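Ankyrin repeat-containing protein YAR1 (Saccharomyces cerevisiae, PDB 4BSZ) is required for a normal rate of cell proliferation and binds unfolded protein. Local coordinates at residues Q12-I18 and L43-S49; L27-K31 and E66-Y70; I19-G25 and M58-H64. All blocks are in the same frame, centred on the assembly; numbering follows the deposited sequence.

How the contacts relate
All three contacts lie at the N-terminal end of the ankyrin-repeat stack and are partly buried. Contacts 1 and 3 share helix 12-24: its N-terminal part meets the loop 43-49, its C-terminal part the end of helix 55-61. Contact 2 joins helix 27-37 to helix 65-78; with contact 3 it sets helices 12-24 and 27-37 against helices 55-61 and 65-78. Contact 1, whose centre lies about 14 Å from that of the chain, binds loop backbone with glutamine amides toward the surface and buries Ile18, Leu43 and Cys46. Contact 2 is apolar and aromatic, with Leu30 and Thr67 buried and Glu66 exposed. Contact 3, nearest the chain centre, buries Met58, Ile19, Ala22 and Ala59 beside polar helix ends.

Contact 1 (Q12-I18 and L43-S49); sequences QEDQDTI and LSTCKES
Two glutamine amides of helix 12-18 bind the backbone of Lys47 in the loop 43-49. Gln15 OE1 accepts from Lys47 N at 2.9 Å, an almost straight bond (172°), while Gln12 NE2 donates to Lys47 O at 3.0 Å. This second bond lies in the carbonyl plane of Lys47 and nearly in the amide plane of Gln12, so both flat groups are well turned for it. With CG beside the backbone N (chi1 -75°) and an extended chain beyond, Gln15 carries its amide from the helix to the loop; its NE2 is bonded to Leu10 O. A glutamine suits each place because one amide end can be chosen to match a backbone N-H or C=O.

Weaker polar contacts gather around Asp16, whose OD1 takes a weak bond from Ser49 OG at 3.2 Å and another weak one from Gln12 NE2. The ammonium group of Lys47 leads away to a salt bridge with Glu90.

Apolar packing lies mainly where Ile18 meets Cys46 and Leu43: Ile18 CD1 is 3.8 Å from Cys46 SG, and Ile18 CG2 approaches Leu43 CD1 at 4.4 Å. Phe34 of helix 27-37 packs on both Ile18 and Leu43.

Both polar backbone atoms of Lys47 are bonded by glutamines one helical turn apart, which probably holds the loop in register with the helix, although no strand is formed.

Contact 2 (L27-K31 and E66-Y70); sequences LDSLK and ETVRY
Tyr70 lays its ring across Lys31, whose CG sits over one face, 4.2 Å from the ring centroid and 27° off the normal, in a CH-pi contact. A chi1 of 172° turns the tyrosine CG away from the backbone N, which sends the ring from helix 66-70 towards helix 27-31 and places Tyr70 OH 3.3 Å from Lys31 CA. Lysine suits this position because its aliphatic part can lie on an aromatic face while its charged end turns elsewhere: NZ forms a salt bridge with Asp28 OD1. At the root of the ring, Leu27 CD1 touches Tyr70 CB at 3.5 Å, and the other methyl of Leu27, CD2, reaches the backbone of Glu66.

Segments 27-31 and 66-70 run nearly parallel, 19° between their directions and 10.5 Å between their axes at closest approach, consistent with the side-by-side helices of an ankyrin stack; helix 65-78 lies in the first ankyrin repeat (residues 51-80). Deeper in the interface, the side chains of Leu30 and Thr67 meet at about a right angle, Leu30 CD1 lying 3.6 Å from Thr67 CG2. Threonine serves here through its methyl. On the far side of helix 65-78, Val68 packs on Val110 and Leu113 of helix 108-117, continuing the stack.

Contact 3 (I19-G25 and M58-H64); sequences ILDARAG and MAAANGH
The carbonyl O of Arg23 receives two side-chain donors within the ankyrin-repeat fold, where helix 12-24 packs against helix 55-61 of the first repeat (residues 51-80). Asn62 ND2 gives the stronger bond, 3.0 Å to Arg23 O and 161° at the hydrogen, coming from above the carbonyl plane. His64 NE2 adds a weak bond to Arg23 O, 3.1 Å long and bent to 120°, made at the ring edge. The chain of another protein also takes part: an acidic side chain there accepts from Asn62 ND2, its backbone gives Asn62 OD1 a weak bond, and Arg23 NE forms a salt bridge with an acidic side chain. With an alanine at Asn62, Arg23 O would probably lose its stronger donor, and the acidic group of the other protein's chain the amide it accepts from.

Helix 55-61 closes at Gly63 in a Schellman motif, and His64 follows as N-cap of helix 65-78. Met58, bent at chi2 (-74°), packs CB on Arg23 CA and meets Ile19 CD1 with CE at 3.7 Å. At Gly25 a side chain would run into the His64 ring and Ala24 O; instead Gly25 CA makes a CH-pi contact over one ring face, 3.9 Å from the centroid.

Contact 1 (Q12-I18 and L43-S49)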
loop_
_atom_site.group_PDB
_atom_site.type_symbol
_atom_site.label_atom_id
_atom_site.label_comp_id
_atom_site.label_asym_id
_atom_site.label_seq_id
_atom_site.Cartn_x
_atom_site.Cartn_y
_atom_site.Cartn_z
ATOM N N GLN B 12 -53.883 6.705 -33.981
ATOM C CA GLN B 12 -53.189 6.529 -32.705
ATOM C C GLN B 12 -53.814 5.454 -31.821
ATOM O O GLN B 12 -53.104 4.661 -31.207
ATOM C CB GLN B 12 -53.132 7.860 -31.943
ATOM C CG GLN B 12 -52.261 7.830 -30.696
ATOM C CD GLN B 12 -50.785 7.595 -31.007
ATOM O OE1 GLN B 12 -50.118 8.446 -31.597
ATOM N NE2 GLN B 12 -50.270 6.439 -30.602
ATOM N N GLU B 13 -55.143 5.434 -31.765
ATOM C CA GLU B 13 -55.869 4.511 -30.897
ATOM C C GLU B 13 -55.600 3.053 -31.268
ATOM O O GLU B 13 -55.532 2.174 -30.407
ATOM C CB GLU B 13 -57.365 4.813 -30.955
ATOM C CG GLU B 13 -58.190 4.125 -29.890
ATOM C CD GLU B 13 -59.555 4.764 -29.729
ATOM O OE1 GLU B 13 -59.846 5.746 -30.449
ATOM O OE2 GLU B 13 -60.338 4.292 -28.880
ATOM N N ASP B 14 -55.435 2.811 -32.562
ATOM C CA ASP B 14 -55.181 1.465 -33.051
ATOM C C ASP B 14 -53.698 1.128 -33.028
ATOM O O ASP B 14 -53.330 -0.042 -32.963
ATOM C CB ASP B 14 -55.761 1.275 -34.452
ATOM C CG ASP B 14 -57.272 1.180 -34.441
ATOM O OD1 ASP B 14 -57.819 0.595 -33.478
ATOM O OD2 ASP B 14 -57.911 1.692 -35.383
ATOM N N GLN B 15 -52.843 2.147 -33.086
ATOM C CA GLN B 15 -51.414 1.924 -32.862
ATOM C C GLN B 15 -51.215 1.473 -31.421
ATOM O O GLN B 15 -50.459 0.542 -31.158
ATOM C CB GLN B 15 -50.594 3.181 -33.157
ATOM C CG GLN B 15 -50.411 3.475 -34.638
ATOM C CD GLN B 15 -49.599 4.731 -34.895
ATOM O OE1 GLN B 15 -48.572 4.962 -34.252
ATOM N NE2 GLN B 15 -50.063 5.559 -35.830
ATOM N N ASP B 16 -51.923 2.130 -30.499
ATOM C CA ASP B 16 -51.889 1.793 -29.072
ATOM C C ASP B 16 -52.322 0.353 -28.799
ATOM O O ASP B 16 -51.645 -0.380 -28.074
ATOM C CB ASP B 16 -52.755 2.763 -28.260
ATOM C CG ASP B 16 -52.124 4.137 -28.117
ATOM O OD1 ASP B 16 -50.875 4.219 -28.067
ATOM O OD2 ASP B 16 -52.879 5.135 -28.055
ATOM N N THR B 17 -53.448 -0.046 -29.386
ATOM C CA THR B 17 -53.960 -1.408 -29.231
ATOM C C THR B 17 -52.949 -2.474 -29.681
ATOM O O THR B 17 -52.753 -3.491 -29.005
ATOM C CB THR B 17 -55.284 -1.592 -29.995
ATOM O OG1 THR B 17 -56.280 -0.713 -29.449
ATOM C CG2 THR B 17 -55.759 -3.038 -29.901
ATOM N N ILE B 18 -52.310 -2.223 -30.822
ATOM C CA ILE B 18 -51.274 -3.100 -31.362
ATOM C C ILE B 18 -50.079 -3.275 -30.420
ATOM O O ILE B 18 -49.600 -4.402 -30.219
ATOM C CB ILE B 18 -50.780 -2.585 -32.723
ATOM C CG1 ILE B 18 -51.837 -2.840 -33.797
ATOM C CG2 ILE B 18 -49.464 -3.242 -33.109
ATOM C CD1 ILE B 18 -51.624 -2.036 -35.072
ATOM N N LEU B 43 -46.401 -2.185 -39.498
ATOM C CA LEU B 43 -46.046 -2.565 -38.134
ATOM C C LEU B 43 -44.900 -1.713 -37.614
ATOM O O LEU B 43 -44.894 -1.305 -36.453
ATOM C CB LEU B 43 -45.667 -4.049 -38.066
ATOM C CG LEU B 43 -45.045 -4.557 -36.755
ATOM C CD1 LEU B 43 -45.977 -4.364 -35.567
ATOM C CD2 LEU B 43 -44.632 -6.014 -36.857
ATOM N N SER B 44 -43.936 -1.431 -38.483
ATOM C CA SER B 44 -42.766 -0.644 -38.100
ATOM C C SER B 44 -43.061 0.837 -37.823
ATOM O O SER B 44 -42.156 1.594 -37.474
ATOM C CB SER B 44 -41.660 -0.779 -39.154
ATOM O OG SER B 44 -42.113 -0.383 -40.437
ATOM N N THR B 45 -44.322 1.247 -37.963
ATOM C CA THR B 45 -44.692 2.652 -37.781
ATOM C C THR B 45 -45.549 2.903 -36.535
ATOM O O THR B 45 -45.793 4.056 -36.166
ATOM C CB THR B 45 -45.402 3.238 -39.041
ATOM O OG1 THR B 45 -46.815 2.968 -38.995
ATOM C CG2 THR B 45 -44.798 2.657 -40.316
ATOM N N CYS B 46 -46.001 1.829 -35.888
ATOM C CA CYS B 46 -46.830 1.961 -34.688
ATOM C C CYS B 46 -45.995 2.405 -33.497
ATOM O O CYS B 46 -45.079 1.699 -33.071
ATOM C CB CYS B 46 -47.514 0.642 -34.336
ATOM S SG CYS B 46 -48.291 -0.221 -35.702
ATOM N N LYS B 47 -46.317 3.572 -32.954
ATOM C CA LYS B 47 -45.555 4.117 -31.843
ATOM C C LYS B 47 -46.510 4.597 -30.765
ATOM O O LYS B 47 -47.592 5.088 -31.073
ATOM C CB LYS B 47 -44.647 5.243 -32.340
ATOM C CG LYS B 47 -43.643 4.761 -33.383
ATOM C CD LYS B 47 -42.810 5.880 -33.969
ATOM C CE LYS B 47 -41.734 5.321 -34.898
ATOM N NZ LYS B 47 -40.888 6.401 -35.494
ATOM N N GLU B 48 -46.124 4.429 -29.501
ATOM C CA GLU B 48 -46.968 4.837 -28.375
ATOM C C GLU B 48 -47.208 6.343 -28.404
ATOM O O GLU B 48 -46.480 7.080 -29.071
ATOM C CB GLU B 48 -46.354 4.416 -27.031
ATOM C CG GLU B 48 -47.367 4.273 -25.887
ATOM C CD GLU B 48 -46.747 3.746 -24.597
ATOM O OE1 GLU B 48 -45.525 3.913 -24.414
ATOM O OE2 GLU B 48 -47.477 3.165 -23.764
ATOM N N SER B 49 -48.238 6.787 -27.689
ATOM C CA SER B 49 -48.652 8.185 -27.710
ATOM C C SER B 49 -47.603 9.082 -27.054
ATOM O O SER B 49 -47.106 10.035 -27.662
ATOM C CB SER B 49 -49.994 8.342 -26.990
ATOM O OG SER B 49 -50.880 7.285 -27.322
#

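Contact 2 (L27-K31 and E66-Y70)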
loop_
_atom_site.group_PDB
_atom_site.type_symbol
_atom_site.label_atom_id
_atom_site.label_comp_id
_atom_site.label_asym_id
_atom_site.label_seq_id
_atom_site.Cartn_x
_atom_site.Cartn_y
_atom_site.Cartn_z
ATOM N N LEU B 27 -49.314 -12.907 -28.858
ATOM C CA LEU B 27 -48.839 -13.163 -30.210
ATOM C C LEU B 27 -49.993 -13.592 -31.104
ATOM O O LEU B 27 -50.018 -13.264 -32.285
ATOM C CB LEU B 27 -47.743 -14.229 -30.212
ATOM C CG LEU B 27 -47.165 -14.559 -31.589
ATOM C CD1 LEU B 27 -46.607 -13.311 -32.269
ATOM C CD2 LEU B 27 -46.097 -15.628 -31.479
ATOM N N ASP B 28 -50.952 -14.311 -30.527
ATOM C CA ASP B 28 -52.087 -14.802 -31.296
ATOM C C ASP B 28 -52.875 -13.684 -31.979
ATOM O O ASP B 28 -53.131 -13.750 -33.186
ATOM C CB ASP B 28 -52.996 -15.685 -30.440
ATOM C CG ASP B 28 -52.533 -17.125 -30.413
ATOM O OD1 ASP B 28 -51.803 -17.522 -31.350
ATOM O OD2 ASP B 28 -52.890 -17.859 -29.467
ATOM N N SER B 29 -53.243 -12.649 -31.232
ATOM C CA SER B 29 -53.958 -11.550 -31.866
ATOM C C SER B 29 -53.050 -10.655 -32.698
ATOM O O SER B 29 -53.531 -9.899 -33.527
ATOM C CB SER B 29 -54.820 -10.747 -30.884
ATOM O OG SER B 29 -54.094 -10.349 -29.750
ATOM N N LEU B 30 -51.738 -10.762 -32.515
ATOM C CA LEU B 30 -50.818 -10.023 -33.378
ATOM C C LEU B 30 -50.802 -10.548 -34.821
ATOM O O LEU B 30 -50.924 -9.768 -35.772
ATOM C CB LEU B 30 -49.410 -10.005 -32.796
ATOM C CG LEU B 30 -49.184 -8.891 -31.773
ATOM C CD1 LEU B 30 -47.750 -8.910 -31.232
ATOM C CD2 LEU B 30 -49.513 -7.542 -32.388
ATOM N N LYS B 31 -50.647 -11.863 -34.984
ATOM C CA LYS B 31 -50.684 -12.480 -36.309
ATOM C C LYS B 31 -52.060 -12.239 -36.915
ATOM O O LYS B 31 -52.200 -11.994 -38.115
ATOM C CB LYS B 31 -50.424 -13.986 -36.227
ATOM C CG LYS B 31 -49.289 -14.414 -35.316
ATOM C CD LYS B 31 -48.888 -15.859 -35.615
ATOM C CE LYS B 31 -48.112 -16.517 -34.469
ATOM N NZ LYS B 31 -49.015 -17.222 -33.496
ATOM N N GLU B 66 -41.005 -15.048 -28.327
ATOM C CA GLU B 66 -41.726 -15.491 -29.519
ATOM C C GLU B 66 -42.410 -14.319 -30.209
ATOM O O GLU B 66 -42.428 -14.216 -31.436
ATOM C CB GLU B 66 -42.723 -16.601 -29.179
ATOM C CG GLU B 66 -42.049 -17.889 -28.737
ATOM C CD GLU B 66 -40.905 -18.292 -29.659
ATOM O OE1 GLU B 66 -41.112 -18.317 -30.892
ATOM O OE2 GLU B 66 -39.795 -18.574 -29.152
ATOM N N THR B 67 -42.963 -13.426 -29.405
ATOM C CA THR B 67 -43.542 -12.202 -29.918
ATOM C C THR B 67 -42.451 -11.342 -30.565
ATOM O O THR B 67 -42.643 -10.795 -31.652
ATOM C CB THR B 67 -44.196 -11.417 -28.784
ATOM O OG1 THR B 67 -44.970 -12.308 -27.963
ATOM C CG2 THR B 67 -45.075 -10.326 -29.349
ATOM N N VAL B 68 -41.305 -11.236 -29.888
ATOM C CA VAL B 68 -40.175 -10.451 -30.394
ATOM C C VAL B 68 -39.677 -10.959 -31.747
ATOM O O VAL B 68 -39.462 -10.183 -32.673
ATOM C CB VAL B 68 -38.982 -10.435 -29.401
ATOM C CG1 VAL B 68 -37.756 -9.777 -30.039
ATOM C CG2 VAL B 68 -39.360 -9.725 -28.097
ATOM N N ARG B 69 -39.486 -12.267 -31.849
ATOM C CA ARG B 69 -39.024 -12.869 -33.089
ATOM C C ARG B 69 -40.038 -12.656 -34.212
ATOM O O ARG B 69 -39.662 -12.389 -35.351
ATOM C CB ARG B 69 -38.748 -14.355 -32.883
ATOM C CG ARG B 69 -38.282 -15.070 -34.117
ATOM C CD ARG B 69 -38.126 -16.533 -33.804
ATOM N NE ARG B 69 -37.160 -16.758 -32.732
ATOM C CZ ARG B 69 -35.841 -16.776 -32.919
ATOM N NH1 ARG B 69 -35.339 -16.565 -34.133
ATOM N NH2 ARG B 69 -35.023 -16.994 -31.897
ATOM N N TYR B 70 -41.322 -12.754 -33.885
ATOM C CA TYR B 70 -42.362 -12.526 -34.878
ATOM C C TYR B 70 -42.318 -11.101 -35.411
ATOM O O TYR B 70 -42.343 -10.874 -36.617
ATOM C CB TYR B 70 -43.750 -12.808 -34.305
ATOM C CG TYR B 70 -44.869 -12.397 -35.232
ATOM C CD1 TYR B 70 -45.287 -13.233 -36.257
ATOM C CD2 TYR B 70 -45.500 -11.169 -35.093
ATOM C CE1 TYR B 70 -46.315 -12.861 -37.119
ATOM C CE2 TYR B 70 -46.531 -10.785 -35.951
ATOM C CZ TYR B 70 -46.936 -11.633 -36.961
ATOM O OH TYR B 70 -47.960 -11.250 -37.811
#

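Contact 3 (I19-G25 and M58-H64)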
loop_
_atom_site.group_PDB
_atom_site.type_symbol
_atom_site.label_atom_id
_atom_site.label_comp_id
_atom_site.label_asym_id
_atom_site.label_seq_id
_atom_site.Cartn_x
_atom_site.Cartn_y
_atom_site.Cartn_z
ATOM N N ILE B 19 -49.602 -2.173 -29.833
ATOM C CA ILE B 19 -48.447 -2.255 -28.938
ATOM C C ILE B 19 -48.817 -2.692 -27.520
ATOM O O ILE B 19 -47.967 -3.200 -26.795
ATOM C CB ILE B 19 -47.610 -0.949 -28.875
ATOM C CG1 ILE B 19 -48.200 0.025 -27.863
ATOM C CG2 ILE B 19 -47.453 -0.311 -30.253
ATOM C CD1 ILE B 19 -47.183 0.966 -27.313
ATOM N N LEU B 20 -50.067 -2.496 -27.118
ATOM C CA LEU B 20 -50.521 -3.031 -25.839
ATOM C C LEU B 20 -50.528 -4.560 -25.908
ATOM O O LEU B 20 -50.294 -5.247 -24.901
ATOM C CB LEU B 20 -51.908 -2.491 -25.488
ATOM C CG LEU B 20 -51.976 -1.346 -24.471
ATOM C CD1 LEU B 20 -51.169 -0.129 -24.917
ATOM C CD2 LEU B 20 -53.416 -0.967 -24.217
ATOM N N ASP B 21 -50.778 -5.073 -27.115
ATOM C CA ASP B 21 -50.793 -6.510 -27.397
ATOM C C ASP B 21 -49.400 -7.096 -27.487
ATOM O O ASP B 21 -49.186 -8.257 -27.147
ATOM C CB ASP B 21 -51.531 -6.800 -28.701
ATOM C CG ASP B 21 -53.023 -6.785 -28.532
ATOM O OD1 ASP B 21 -53.492 -6.832 -27.373
ATOM O OD2 ASP B 21 -53.726 -6.738 -29.564
ATOM N N ALA B 22 -48.460 -6.302 -27.981
ATOM C CA ALA B 22 -47.056 -6.685 -27.939
ATOM C C ALA B 22 -46.591 -6.748 -26.482
ATOM O O ALA B 22 -45.873 -7.666 -26.082
ATOM C CB ALA B 22 -46.216 -5.698 -28.728
ATOM N N ARG B 23 -47.015 -5.764 -25.696
ATOM C CA ARG B 23 -46.675 -5.695 -24.285
ATOM C C ARG B 23 -47.168 -6.948 -23.573
ATOM O O ARG B 23 -46.391 -7.656 -22.925
ATOM C CB ARG B 23 -47.310 -4.451 -23.668
ATOM C CG ARG B 23 -46.873 -4.125 -22.253
ATOM C CD ARG B 23 -47.473 -2.793 -21.823
ATOM N NE ARG B 23 -47.072 -2.404 -20.476
ATOM C CZ ARG B 23 -47.233 -1.186 -19.972
ATOM N NH1 ARG B 23 -47.778 -0.225 -20.705
ATOM N NH2 ARG B 23 -46.839 -0.926 -18.734
ATOM N N ALA B 24 -48.461 -7.219 -23.717
ATOM C CA ALA B 24 -49.082 -8.377 -23.096
ATOM C C ALA B 24 -48.444 -9.700 -23.545
ATOM O O ALA B 24 -48.441 -10.681 -22.794
ATOM C CB ALA B 24 -50.575 -8.384 -23.395
ATOM N N GLY B 25 -47.914 -9.728 -24.764
ATOM C CA GLY B 25 -47.413 -10.963 -25.337
ATOM C C GLY B 25 -48.462 -11.756 -26.112
ATOM O O GLY B 25 -48.226 -12.918 -26.468
ATOM N N MET B 58 -41.871 -2.828 -26.300
ATOM C CA MET B 58 -42.748 -3.459 -25.325
ATOM C C MET B 58 -42.463 -4.949 -25.153
ATOM O O MET B 58 -42.294 -5.432 -24.034
ATOM C CB MET B 58 -44.201 -3.243 -25.736
ATOM C CG MET B 58 -44.535 -1.792 -26.008
ATOM S SD MET B 58 -44.654 -0.849 -24.479
ATOM C CE MET B 58 -44.267 0.808 -25.042
ATOM N N ALA B 59 -42.407 -5.673 -26.264
ATOM C CA ALA B 59 -42.144 -7.105 -26.223
ATOM C C ALA B 59 -40.750 -7.395 -25.663
ATOM O O ALA B 59 -40.544 -8.401 -24.975
ATOM C CB ALA B 59 -42.309 -7.721 -27.612
ATOM N N ALA B 60 -39.801 -6.507 -25.950
ATOM C CA ALA B 60 -38.419 -6.722 -25.547
ATOM C C ALA B 60 -38.238 -6.538 -24.045
ATOM O O ALA B 60 -37.524 -7.303 -23.390
ATOM C CB ALA B 60 -37.495 -5.800 -26.317
ATOM N N ALA B 61 -38.894 -5.518 -23.507
ATOM C CA ALA B 61 -38.805 -5.203 -22.094
ATOM C C ALA B 61 -39.432 -6.317 -21.258
ATOM O O ALA B 61 -39.052 -6.542 -20.105
ATOM C CB ALA B 61 -39.490 -3.887 -21.833
ATOM N N ASN B 62 -40.385 -7.025 -21.858
ATOM C CA ASN B 62 -41.137 -8.054 -21.153
ATOM C C ASN B 62 -40.694 -9.494 -21.424
ATOM O O ASN B 62 -41.320 -10.441 -20.943
ATOM C CB ASN B 62 -42.623 -7.893 -21.444
ATOM C CG ASN B 62 -43.206 -6.666 -20.784
ATOM O OD1 ASN B 62 -42.569 -6.045 -19.931
ATOM N ND2 ASN B 62 -44.436 -6.321 -21.157
ATOM N N GLY B 63 -39.627 -9.650 -22.203
ATOM C CA GLY B 63 -38.995 -10.942 -22.401
ATOM C C GLY B 63 -39.798 -11.960 -23.187
ATOM O O GLY B 63 -39.523 -13.158 -23.103
ATOM N N HIS B 64 -40.781 -11.483 -23.951
ATOM C CA HIS B 64 -41.620 -12.326 -24.796
ATOM C C HIS B 64 -40.919 -12.661 -26.102
ATOM O O HIS B 64 -41.229 -12.088 -27.159
ATOM C CB HIS B 64 -42.929 -11.614 -25.106
ATOM C CG HIS B 64 -43.737 -11.281 -23.892
ATOM N ND1 HIS B 64 -43.863 -12.143 -22.824
ATOM C CD2 HIS B 64 -44.458 -10.179 -23.575
ATOM C CE1 HIS B 64 -44.632 -11.587 -21.904
ATOM N NE2 HIS B 64 -45.002 -10.394 -22.332
#